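Local coordinates for protein glutamate--tRNA ligase (Elizabethkingia anophelis, PDB 6B1Z) that probably catalyses the ATP-dependent attachment of glutamate to its cognate tRNA, as a class I glutamyl-tRNA synthetase, at residues Tyr34-Phe38 against Thr224-Arg228; Gly44-Ile50 against Met75-Pro81; Trp316-Asp320 against Met330-Phe334. Numbering follows the deposited sequence.

All three contacts lie in the class I catalytic domain and meet around helix 26-41, which supplies one side of contact 1, against strand 225-229, and is touched by contacts 2 and 3. The centres of contacts 1 and 2 are about 11 Å apart. Phe46 CE1 reaches Asp35 CB at 3.5 Å, and Tyr36 CD2 meets Met75 CG at 3.8 Å. Contact 3 is centred about 15 Å from contact 1. Its ring pair rests on the helix, with Tyr34 CD1 3.6 Å from Phe334 CE1. Contacts 2 and 3 do not touch, and their centres are about 22 Å apart. A bound magnesium ion lies about 11 Å from the side chain of His225 and 12 Å from that of Phe334.

Contact 1: residues Tyr34-Phe38 against Thr224-Arg228; sequences YDYLF and THVIR. With FMT (formic acid), chain C.
Tyr34-Phe38 is regular helix, with Phe38 N bonded to Tyr34 O at 2.9 Å. Thr224 is loop and His225-Arg228 extended strand. The two axes approach to 9.5 Å, and their N-to-C directions differ by 147°. The closest CA pair is Asp35 with Ile227, 6.6 Å apart. Tyr34 (chi1 m) points its CB toward the strand, 4.5 Å from Ile227 CG2, but its ring turns away and its OH bonds to Ala312 O. Asp35 (chi1 m) makes the polar link, through two waters. Its OD1 lies 3.5 Å from Ile227 CB and 2.9 Å from water 1, which also bonds to His225 O at 2.8 Å and accepts from Ile227 N at 3.1 Å. Its OD2 and Ile227 O each bond to water 2 at 2.6 Å. Ile227 (chi1 m, chi2 t) brings CD1 to 4.0 Å from CB of Phe38 (chi1 t). The Phe38 ring edge meets the face of His225 (chi1 m), a T-shaped pair with Phe38 CE2 3.5 Å from His225 CG, centroids 4.7 Å apart and planes at 58°. Thr224 OG1 and His225 ND1 are hydrogen-bonded at 2.7 Å. Val226 and Arg228 point away from the helix, and Arg228 NH1 donates to O2 of a bound formic acid at 2.9 Å. That molecule, probably from the crystallisation liquor, is also hydrogen-bonded to Arg15 NH2. This is helix-on-sheet packing in a Rossmann-type nucleotide-binding fold. Helix 26-41 covers strand 225-229, which is hydrogen-bonded to strand 252-256, while Asp35 and Phe38 also touch strand 13-16.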
loop_
_atom_site.group_PDB
_atom_site.type_symbol
_atom_site.label_atom_id
_atom_site.label_comp_id
_atom_site.label_asym_id
_atom_site.label_seq_id
_atom_site.Cartn_x
_atom_site.Cartn_y
_atom_site.Cartn_z
ATOM N N TYR A 34 -9.863 -2.556 4.720
ATOM C CA TYR A 34 -10.858 -2.505 5.789
ATOM C C TYR A 34 -12.282 -2.501 5.226
ATOM O O TYR A 34 -13.182 -3.097 5.836
ATOM C CB TYR A 34 -10.595 -1.300 6.706
ATOM C CG TYR A 34 -9.361 -1.410 7.604
ATOM C CD1 TYR A 34 -8.588 -2.579 7.671
ATOM C CD2 TYR A 34 -8.968 -0.337 8.389
ATOM C CE1 TYR A 34 -7.462 -2.650 8.496
ATOM C CE2 TYR A 34 -7.851 -0.406 9.220
ATOM C CZ TYR A 34 -7.102 -1.557 9.267
ATOM O OH TYR A 34 -6.015 -1.601 10.095
ATOM N N ASP A 35 -12.506 -1.857 4.069
ATOM C CA ASP A 35 -13.776 -2.013 3.350
ATOM C C ASP A 35 -14.090 -3.480 3.087
ATOM O O ASP A 35 -15.203 -3.960 3.352
ATOM C CB ASP A 35 -13.718 -1.297 1.999
ATOM C CG ASP A 35 -13.925 0.181 2.085
ATOM O OD1 ASP A 35 -14.785 0.634 2.877
ATOM O OD2 ASP A 35 -13.242 0.900 1.305
ATOM N N TYR A 36 -13.124 -4.189 2.498
ATOM C CA TYR A 36 -13.320 -5.581 2.111
ATOM C C TYR A 36 -13.577 -6.457 3.328
ATOM O O TYR A 36 -14.538 -7.239 3.358
ATOM C CB TYR A 36 -12.081 -6.053 1.349
ATOM C CG TYR A 36 -12.166 -7.450 0.778
ATOM C CD1 TYR A 36 -12.966 -7.727 -0.322
ATOM C CD2 TYR A 36 -11.429 -8.490 1.334
ATOM C CE1 TYR A 36 -13.032 -8.999 -0.850
ATOM C CE2 TYR A 36 -11.489 -9.764 0.815
ATOM C CZ TYR A 36 -12.299 -10.018 -0.278
ATOM O OH TYR A 36 -12.367 -11.297 -0.795
ATOM N N LEU A 37 -12.735 -6.317 4.353
ATOM C CA LEU A 37 -12.893 -7.123 5.558
ATOM C C LEU A 37 -14.227 -6.851 6.231
ATOM O O LEU A 37 -14.901 -7.786 6.680
ATOM C CB LEU A 37 -11.740 -6.852 6.531
ATOM C CG LEU A 37 -10.331 -7.256 6.068
ATOM C CD1 LEU A 37 -9.285 -6.892 7.121
ATOM C CD2 LEU A 37 -10.282 -8.751 5.761
ATOM N N PHE A 38 -14.635 -5.581 6.297
ATOM C CA PHE A 38 -15.907 -5.252 6.937
ATOM C C PHE A 38 -17.077 -5.829 6.152
ATOM O O PHE A 38 -17.998 -6.414 6.738
ATOM C CB PHE A 38 -16.048 -3.736 7.088
ATOM C CG PHE A 38 -17.263 -3.313 7.872
ATOM C CD1 PHE A 38 -17.286 -3.403 9.251
ATOM C CD2 PHE A 38 -18.384 -2.810 7.219
ATOM C CE1 PHE A 38 -18.406 -3.014 9.965
ATOM C CE2 PHE A 38 -19.501 -2.420 7.936
ATOM C CZ PHE A 38 -19.507 -2.514 9.299
ATOM N N THR A 224 -24.070 1.795 3.334
ATOM C CA THR A 224 -24.401 1.832 4.759
ATOM C C THR A 224 -23.267 2.352 5.637
ATOM O O THR A 224 -23.537 2.923 6.704
ATOM C CB THR A 224 -24.801 0.436 5.250
ATOM O OG1 THR A 224 -23.701 -0.472 5.104
ATOM C CG2 THR A 224 -26.009 -0.099 4.474
ATOM N N HIS A 225 -22.016 2.142 5.234
ATOM C CA HIS A 225 -20.860 2.502 6.048
ATOM C C HIS A 225 -19.813 3.112 5.140
ATOM O O HIS A 225 -19.354 2.454 4.192
ATOM C CB HIS A 225 -20.275 1.285 6.775
ATOM C CG HIS A 225 -21.196 0.670 7.779
ATOM N ND1 HIS A 225 -22.272 -0.113 7.418
ATOM C CD2 HIS A 225 -21.196 0.710 9.132
ATOM C CE1 HIS A 225 -22.897 -0.526 8.507
ATOM N NE2 HIS A 225 -22.258 -0.048 9.561
ATOM N N VAL A 226 -19.435 4.352 5.430
ATOM C CA VAL A 226 -18.394 5.067 4.697
ATOM C C VAL A 226 -17.120 4.975 5.529
ATOM O O VAL A 226 -17.025 5.595 6.592
ATOM C CB VAL A 226 -18.793 6.528 4.442
ATOM C CG1 VAL A 226 -17.633 7.327 3.875
ATOM C CG2 VAL A 226 -19.990 6.578 3.507
ATOM N N ILE A 227 -16.148 4.211 5.039
ATOM C CA ILE A 227 -14.858 4.015 5.690
ATOM C C ILE A 227 -13.828 4.761 4.864
ATOM O O ILE A 227 -13.666 4.471 3.674
ATOM C CB ILE A 227 -14.494 2.529 5.792
ATOM C CG1 ILE A 227 -15.571 1.742 6.545
ATOM C CG2 ILE A 227 -13.119 2.375 6.447
ATOM C CD1 ILE A 227 -15.414 0.208 6.500
ATOM N N ARG A 228 -13.143 5.727 5.473
ATOM C CA ARG A 228 -12.247 6.575 4.690
ATOM C C ARG A 228 -11.210 7.222 5.602
ATOM O O ARG A 228 -11.275 7.107 6.828
ATOM C CB ARG A 228 -13.046 7.630 3.916
ATOM C CG ARG A 228 -13.762 8.628 4.799
ATOM C CD ARG A 228 -14.719 9.491 3.974
ATOM N NE ARG A 228 -15.322 10.516 4.824
ATOM C CZ ARG A 228 -16.332 11.307 4.465
ATOM N NH1 ARG A 228 -16.896 11.178 3.267
ATOM N NH2 ARG A 228 -16.787 12.212 5.323
HETATM C C FMT C . -14.879 9.349 0.512
HETATM O O1 FMT C . -14.536 8.173 0.680
HETATM O O2 FMT C . -15.971 9.814 0.876
HETATM O O HOH W 1 -17.027 2.480 2.632
HETATM O O HOH W 2 -13.658 3.480 1.290
#

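Contact 2: residues Gly44-Ile50 against Met75-Pro81; sequences GDFILRI and MVPDESP
Pro77 sits at the apolar centre, its CG 3.7 Å from Leu48 CB and 4.2 Å from Phe46 CE2. With chi1 t, Phe46 and Leu48 both reach Pro77. The Phe46 ring turns its edge to the backbone, with CE2 3.5 Å from Met75 O. Farther along, Ile50 CG1 meets Pro81 CG at 3.9 Å. The backbones run in the same direction, with nearest CA pairs Phe46-Pro77 (5.3 Å), Ile47-Glu79 (4.7 Å) and Leu48-Ser80 (4.8 Å). Strand 45-48 is extended, and Ile47 and Glu79 form a single parallel-type bridge. Leu48 N donates to Glu79 O at 2.8 Å, and Glu79 N reaches Phe46 O weakly at 3.5 Å. In the Rossmann-type fold, the parallel neighbours 13-16 and 45-48 are joined by helix 26-41 in a beta-alpha-beta crossover. The backbones of Asp45, Ile47 and Arg49 bond to Val12, Val14 and Phe16, while Phe46 N and Leu48 N serve segment 75-81 on the other edge. Asp78 interrupts the extended course of 75-81 (phi/psi -76/-30), and Asp78 N also donates to Phe46 O, at 2.8 Å. The CB of Asp78 (chi1 m) points toward strand 45-48, and OD2 accepts from Phe46 N at 2.9 Å and forms a salt bridge with Lys40. At the polar edge, Glu79 OE1 lies 3.4 Å from Ile47 CG1 and bonds to Tyr90 OH. Glu79 OE2 stands 4.3 Å from Asp45 OD2, and Arg13 bridges these like charges.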
loop_
_atom_site.group_PDB
_atom_site.type_symbol
_atom_site.label_atom_id
_atom_site.label_comp_id
_atom_site.label_asym_id
_atom_site.label_seq_id
_atom_site.Cartn_x
_atom_site.Cartn_y
_atom_site.Cartn_z
ATOM N N GLY A 44 -21.740 -8.754 3.371
ATOM C CA GLY A 44 -22.217 -7.655 2.570
ATOM C C GLY A 44 -21.405 -7.459 1.306
ATOM O O GLY A 44 -20.628 -8.329 0.888
ATOM N N ASP A 45 -21.562 -6.281 0.705
ATOM C CA ASP A 45 -21.070 -5.979 -0.637
ATOM C C ASP A 45 -19.951 -4.945 -0.616
ATOM O O ASP A 45 -20.010 -3.962 0.132
ATOM C CB ASP A 45 -22.203 -5.449 -1.521
ATOM C CG ASP A 45 -23.427 -6.345 -1.510
ATOM O OD1 ASP A 45 -23.256 -7.584 -1.559
ATOM O OD2 ASP A 45 -24.565 -5.818 -1.467
ATOM N N PHE A 46 -18.955 -5.149 -1.476
ATOM C CA PHE A 46 -17.799 -4.269 -1.617
ATOM C C PHE A 46 -17.849 -3.655 -3.014
ATOM O O PHE A 46 -17.750 -4.376 -4.012
ATOM C CB PHE A 46 -16.514 -5.074 -1.369
ATOM C CG PHE A 46 -15.221 -4.342 -1.660
ATOM C CD1 PHE A 46 -14.942 -3.120 -1.082
ATOM C CD2 PHE A 46 -14.239 -4.950 -2.447
ATOM C CE1 PHE A 46 -13.728 -2.468 -1.332
ATOM C CE2 PHE A 46 -13.027 -4.302 -2.696
ATOM C CZ PHE A 46 -12.777 -3.069 -2.130
ATOM N N ILE A 47 -18.033 -2.340 -3.076
ATOM C CA ILE A 47 -18.247 -1.597 -4.315
ATOM C C ILE A 47 -16.988 -0.800 -4.626
ATOM O O ILE A 47 -16.383 -0.208 -3.725
ATOM C CB ILE A 47 -19.468 -0.654 -4.186
ATOM C CG1 ILE A 47 -20.792 -1.421 -4.242
ATOM C CG2 ILE A 47 -19.470 0.431 -5.282
ATOM C CD1 ILE A 47 -21.167 -2.188 -3.011
ATOM N N LEU A 48 -16.587 -0.774 -5.898
ATOM C CA LEU A 48 -15.554 0.149 -6.367
ATOM C C LEU A 48 -16.221 1.226 -7.208
ATOM O O LEU A 48 -16.865 0.916 -8.222
ATOM C CB LEU A 48 -14.488 -0.583 -7.196
ATOM C CG LEU A 48 -13.448 0.331 -7.858
ATOM C CD1 LEU A 48 -12.549 1.021 -6.819
ATOM C CD2 LEU A 48 -12.588 -0.506 -8.812
ATOM N N ARG A 49 -16.101 2.482 -6.776
ATOM C CA ARG A 49 -16.635 3.619 -7.508
ATOM C C ARG A 49 -15.473 4.517 -7.905
ATOM O O ARG A 49 -14.695 4.959 -7.049
ATOM C CB ARG A 49 -17.672 4.382 -6.675
ATOM C CG ARG A 49 -18.370 5.482 -7.471
ATOM C CD ARG A 49 -19.543 6.110 -6.714
ATOM N NE ARG A 49 -19.077 6.894 -5.564
ATOM C CZ ARG A 49 -19.555 6.789 -4.327
ATOM N NH1 ARG A 49 -20.532 5.940 -4.040
ATOM N NH2 ARG A 49 -19.071 7.568 -3.376
ATOM N N ILE A 50 -15.335 4.762 -9.199
ATOM C CA ILE A 50 -14.224 5.548 -9.722
ATOM C C ILE A 50 -14.599 7.024 -9.669
ATOM O O ILE A 50 -15.619 7.455 -10.225
ATOM C CB ILE A 50 -13.852 5.105 -11.145
ATOM C CG1 ILE A 50 -13.361 3.655 -11.130
ATOM C CG2 ILE A 50 -12.807 6.062 -11.752
ATOM C CD1 ILE A 50 -12.154 3.389 -10.246
ATOM N N MET A 75 -8.715 -8.924 -3.420
ATOM C CA MET A 75 -9.901 -8.224 -2.915
ATOM C C MET A 75 -10.702 -7.674 -4.097
ATOM O O MET A 75 -10.728 -6.456 -4.314
ATOM C CB MET A 75 -9.517 -7.096 -1.965
ATOM C CG MET A 75 -8.557 -7.475 -0.878
ATOM S SD MET A 75 -8.379 -6.115 0.292
ATOM C CE MET A 75 -7.568 -4.852 -0.691
ATOM N N VAL A 76 -11.365 -8.555 -4.836
ATOM C CA VAL A 76 -12.070 -8.172 -6.064
ATOM C C VAL A 76 -13.421 -7.559 -5.700
ATOM O O VAL A 76 -14.196 -8.177 -4.948
ATOM C CB VAL A 76 -12.249 -9.378 -6.976
ATOM C CG1 VAL A 76 -12.980 -8.974 -8.247
ATOM C CG2 VAL A 76 -10.891 -10.023 -7.310
ATOM N N PRO A 77 -13.750 -6.380 -6.227
ATOM C CA PRO A 77 -15.044 -5.768 -5.920
ATOM C C PRO A 77 -16.219 -6.597 -6.420
ATOM O O PRO A 77 -16.163 -7.241 -7.471
ATOM C CB PRO A 77 -14.976 -4.419 -6.646
ATOM C CG PRO A 77 -13.503 -4.153 -6.816
ATOM C CD PRO A 77 -12.887 -5.491 -7.022
ATOM N N ASP A 78 -17.308 -6.539 -5.656
ATOM C CA ASP A 78 -18.563 -7.161 -6.073
ATOM C C ASP A 78 -19.275 -6.349 -7.149
ATOM O O ASP A 78 -20.012 -6.914 -7.972
ATOM C CB ASP A 78 -19.484 -7.315 -4.857
ATOM C CG ASP A 78 -18.892 -8.206 -3.787
ATOM O OD1 ASP A 78 -18.530 -9.361 -4.111
ATOM O OD2 ASP A 78 -18.764 -7.754 -2.631
ATOM N N GLU A 79 -19.085 -5.031 -7.132
ATOM C CA GLU A 79 -19.669 -4.091 -8.081
ATOM C C GLU A 79 -18.570 -3.118 -8.473
ATOM O O GLU A 79 -17.832 -2.653 -7.602
ATOM C CB GLU A 79 -20.860 -3.341 -7.463
ATOM C CG GLU A 79 -21.971 -4.286 -7.001
ATOM C CD GLU A 79 -23.069 -3.614 -6.202
ATOM O OE1 GLU A 79 -23.306 -2.388 -6.350
ATOM O OE2 GLU A 79 -23.724 -4.345 -5.419
ATOM N N SER A 80 -18.432 -2.846 -9.780
ATOM C CA SER A 80 -17.329 -2.034 -10.290
ATOM C C SER A 80 -17.562 -1.753 -11.767
ATOM O O SER A 80 -18.446 -2.365 -12.381
ATOM C CB SER A 80 -15.988 -2.756 -10.103
ATOM O OG SER A 80 -15.944 -3.899 -10.940
ATOM N N PRO A 81 -16.784 -0.867 -12.392
ATOM C CA PRO A 81 -16.901 -0.743 -13.857
ATOM C C PRO A 81 -16.602 -2.045 -14.584
ATOM O O PRO A 81 -17.248 -2.352 -15.595
ATOM C CB PRO A 81 -15.888 0.363 -14.193
ATOM C CG PRO A 81 -15.774 1.165 -12.945
ATOM C CD PRO A 81 -15.913 0.178 -11.809
#

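Contact 3: residues Trp316-Asp320 against Met330-Phe334; sequences WSPAD and MIKEF
Trp316-Asp320 is an irregular loop, extended as far as Pro318 and turning at Ala319 and Asp320. Met330-Glu333 is the last part of helix 327-333. Phe334 leaves helical angles (phi/psi -62/128), though its N still bonds to Met330 O at 2.9 Å. The closest CA atoms are those of Pro318 and Glu333, 7.0 Å apart. Trp316 (chi1 t, chi2 64°) directs its indole at the helix end. The edge of Phe334 (chi1 t) meets the indole face in a T-shaped pair. The five-membered ring and the Phe334 ring have centroids 5.0 Å apart and planes at 62°. At the indole edge, Trp316 CZ3 meets Met330 CG at 4.0 Å and CZ2 meets Glu333 CG at 3.9 Å. Met330 SD adds an oblique Met-aromatic contact, 5.4 Å from the six-membered ring centroid. Trp316 and Phe334 also pack on Tyr34 and Leu37, tying the loop after helix 304-312 and the end of helix 327-333 to helix 26-41. Water 3 accepts from Trp316 NE1 at 2.8 Å and donates to Glu333 O at 2.6 Å. Glu333 OE1 approaches Pro318 CB at 3.1 Å and Asp320 OD2 at 3.3 Å. Asp320 OD1 accepts from Lys322 N. The two carboxylates are like charges and add no attraction, so packing and the water bridge must hold the contact.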
loop_
_atom_site.group_PDB
_atom_site.type_symbol
_atom_site.label_atom_id
_atom_site.label_comp_id
_atom_site.label_asym_id
_atom_site.label_seq_id
_atom_site.Cartn_x
_atom_site.Cartn_y
_atom_site.Cartn_z
ATOM N N TRP A 316 -4.933 -1.980 13.604
ATOM C CA TRP A 316 -5.878 -2.989 14.050
ATOM C C TRP A 316 -5.073 -4.086 14.714
ATOM O O TRP A 316 -4.035 -4.492 14.189
ATOM C CB TRP A 316 -6.709 -3.543 12.885
ATOM C CG TRP A 316 -7.554 -4.754 13.227
ATOM C CD1 TRP A 316 -8.597 -4.809 14.109
ATOM C CD2 TRP A 316 -7.437 -6.068 12.663
ATOM N NE1 TRP A 316 -9.125 -6.081 14.142
ATOM C CE2 TRP A 316 -8.429 -6.872 13.263
ATOM C CE3 TRP A 316 -6.584 -6.643 11.715
ATOM C CZ2 TRP A 316 -8.594 -8.218 12.943
ATOM C CZ3 TRP A 316 -6.745 -7.981 11.402
ATOM C CH2 TRP A 316 -7.741 -8.755 12.015
ATOM N N SER A 317 -5.510 -4.511 15.890
ATOM C CA SER A 317 -4.879 -5.622 16.596
ATOM C C SER A 317 -5.977 -6.606 16.959
ATOM O O SER A 317 -6.823 -6.293 17.823
ATOM C CB SER A 317 -4.114 -5.147 17.829
ATOM O OG SER A 317 -4.735 -4.024 18.432
ATOM N N PRO A 318 -6.027 -7.768 16.314
ATOM C CA PRO A 318 -7.030 -8.770 16.677
ATOM C C PRO A 318 -6.920 -9.138 18.149
ATOM O O PRO A 318 -5.828 -9.176 18.722
ATOM C CB PRO A 318 -6.689 -9.959 15.770
ATOM C CG PRO A 318 -5.263 -9.750 15.382
ATOM C CD PRO A 318 -5.074 -8.270 15.312
ATOM N N ALA A 319 -8.078 -9.403 18.761
ATOM C CA ALA A 319 -8.126 -9.631 20.202
ATOM C C ALA A 319 -7.266 -10.815 20.627
ATOM O O ALA A 319 -6.820 -10.869 21.779
ATOM C CB ALA A 319 -9.574 -9.840 20.654
ATOM N N ASP A 320 -7.014 -11.763 19.723
ATOM C CA ASP A 320 -6.251 -12.957 20.065
ATOM C C ASP A 320 -4.741 -12.741 20.025
ATOM O O ASP A 320 -3.993 -13.671 20.352
ATOM C CB ASP A 320 -6.637 -14.119 19.140
ATOM C CG ASP A 320 -6.433 -13.801 17.662
ATOM O OD1 ASP A 320 -5.851 -12.744 17.339
ATOM O OD2 ASP A 320 -6.859 -14.619 16.818
ATOM N N MET A 330 -8.652 -13.001 8.775
ATOM C CA MET A 330 -8.951 -11.589 9.000
ATOM C C MET A 330 -10.423 -11.295 8.770
ATOM O O MET A 330 -11.031 -10.534 9.530
ATOM C CB MET A 330 -8.088 -10.706 8.104
ATOM C CG MET A 330 -6.629 -10.703 8.517
ATOM S SD MET A 330 -5.605 -9.458 7.718
ATOM C CE MET A 330 -5.405 -10.134 6.072
ATOM N N ILE A 331 -11.018 -11.883 7.724
ATOM C CA ILE A 331 -12.456 -11.715 7.505
ATOM C C ILE A 331 -13.247 -12.191 8.716
ATOM O O ILE A 331 -14.210 -11.539 9.148
ATOM C CB ILE A 331 -12.898 -12.456 6.226
ATOM C CG1 ILE A 331 -12.392 -11.720 4.983
ATOM C CG2 ILE A 331 -14.423 -12.588 6.193
ATOM C CD1 ILE A 331 -12.477 -12.536 3.695
ATOM N N LYS A 332 -12.856 -13.327 9.290
ATOM C CA LYS A 332 -13.633 -13.891 10.388
ATOM C C LYS A 332 -13.579 -13.015 11.637
ATOM O O LYS A 332 -14.565 -12.938 12.374
ATOM C CB LYS A 332 -13.139 -15.306 10.695
ATOM N N GLU A 333 -12.462 -12.330 11.896
ATOM C CA GLU A 333 -12.326 -11.656 13.179
ATOM C C GLU A 333 -12.280 -10.137 13.093
ATOM O O GLU A 333 -12.264 -9.486 14.148
ATOM C CB GLU A 333 -11.089 -12.165 13.926
ATOM C CG GLU A 333 -9.759 -11.925 13.265
ATOM C CD GLU A 333 -8.621 -12.466 14.114
ATOM O OE1 GLU A 333 -8.704 -12.341 15.354
ATOM O OE2 GLU A 333 -7.659 -13.031 13.553
ATOM N N PHE A 334 -12.302 -9.554 11.894
ATOM C CA PHE A 334 -12.216 -8.101 11.783
ATOM C C PHE A 334 -13.401 -7.430 12.461
ATOM O O PHE A 334 -14.564 -7.751 12.190
ATOM C CB PHE A 334 -12.158 -7.664 10.322
ATOM C CG PHE A 334 -11.922 -6.179 10.151
ATOM C CD1 PHE A 334 -10.686 -5.627 10.451
ATOM C CD2 PHE A 334 -12.946 -5.343 9.733
ATOM C CE1 PHE A 334 -10.457 -4.255 10.308
ATOM C CE2 PHE A 334 -12.740 -3.973 9.581
ATOM C CZ PHE A 334 -11.487 -3.427 9.871
HETATM O O HOH W 3 -11.097 -7.539 15.500
#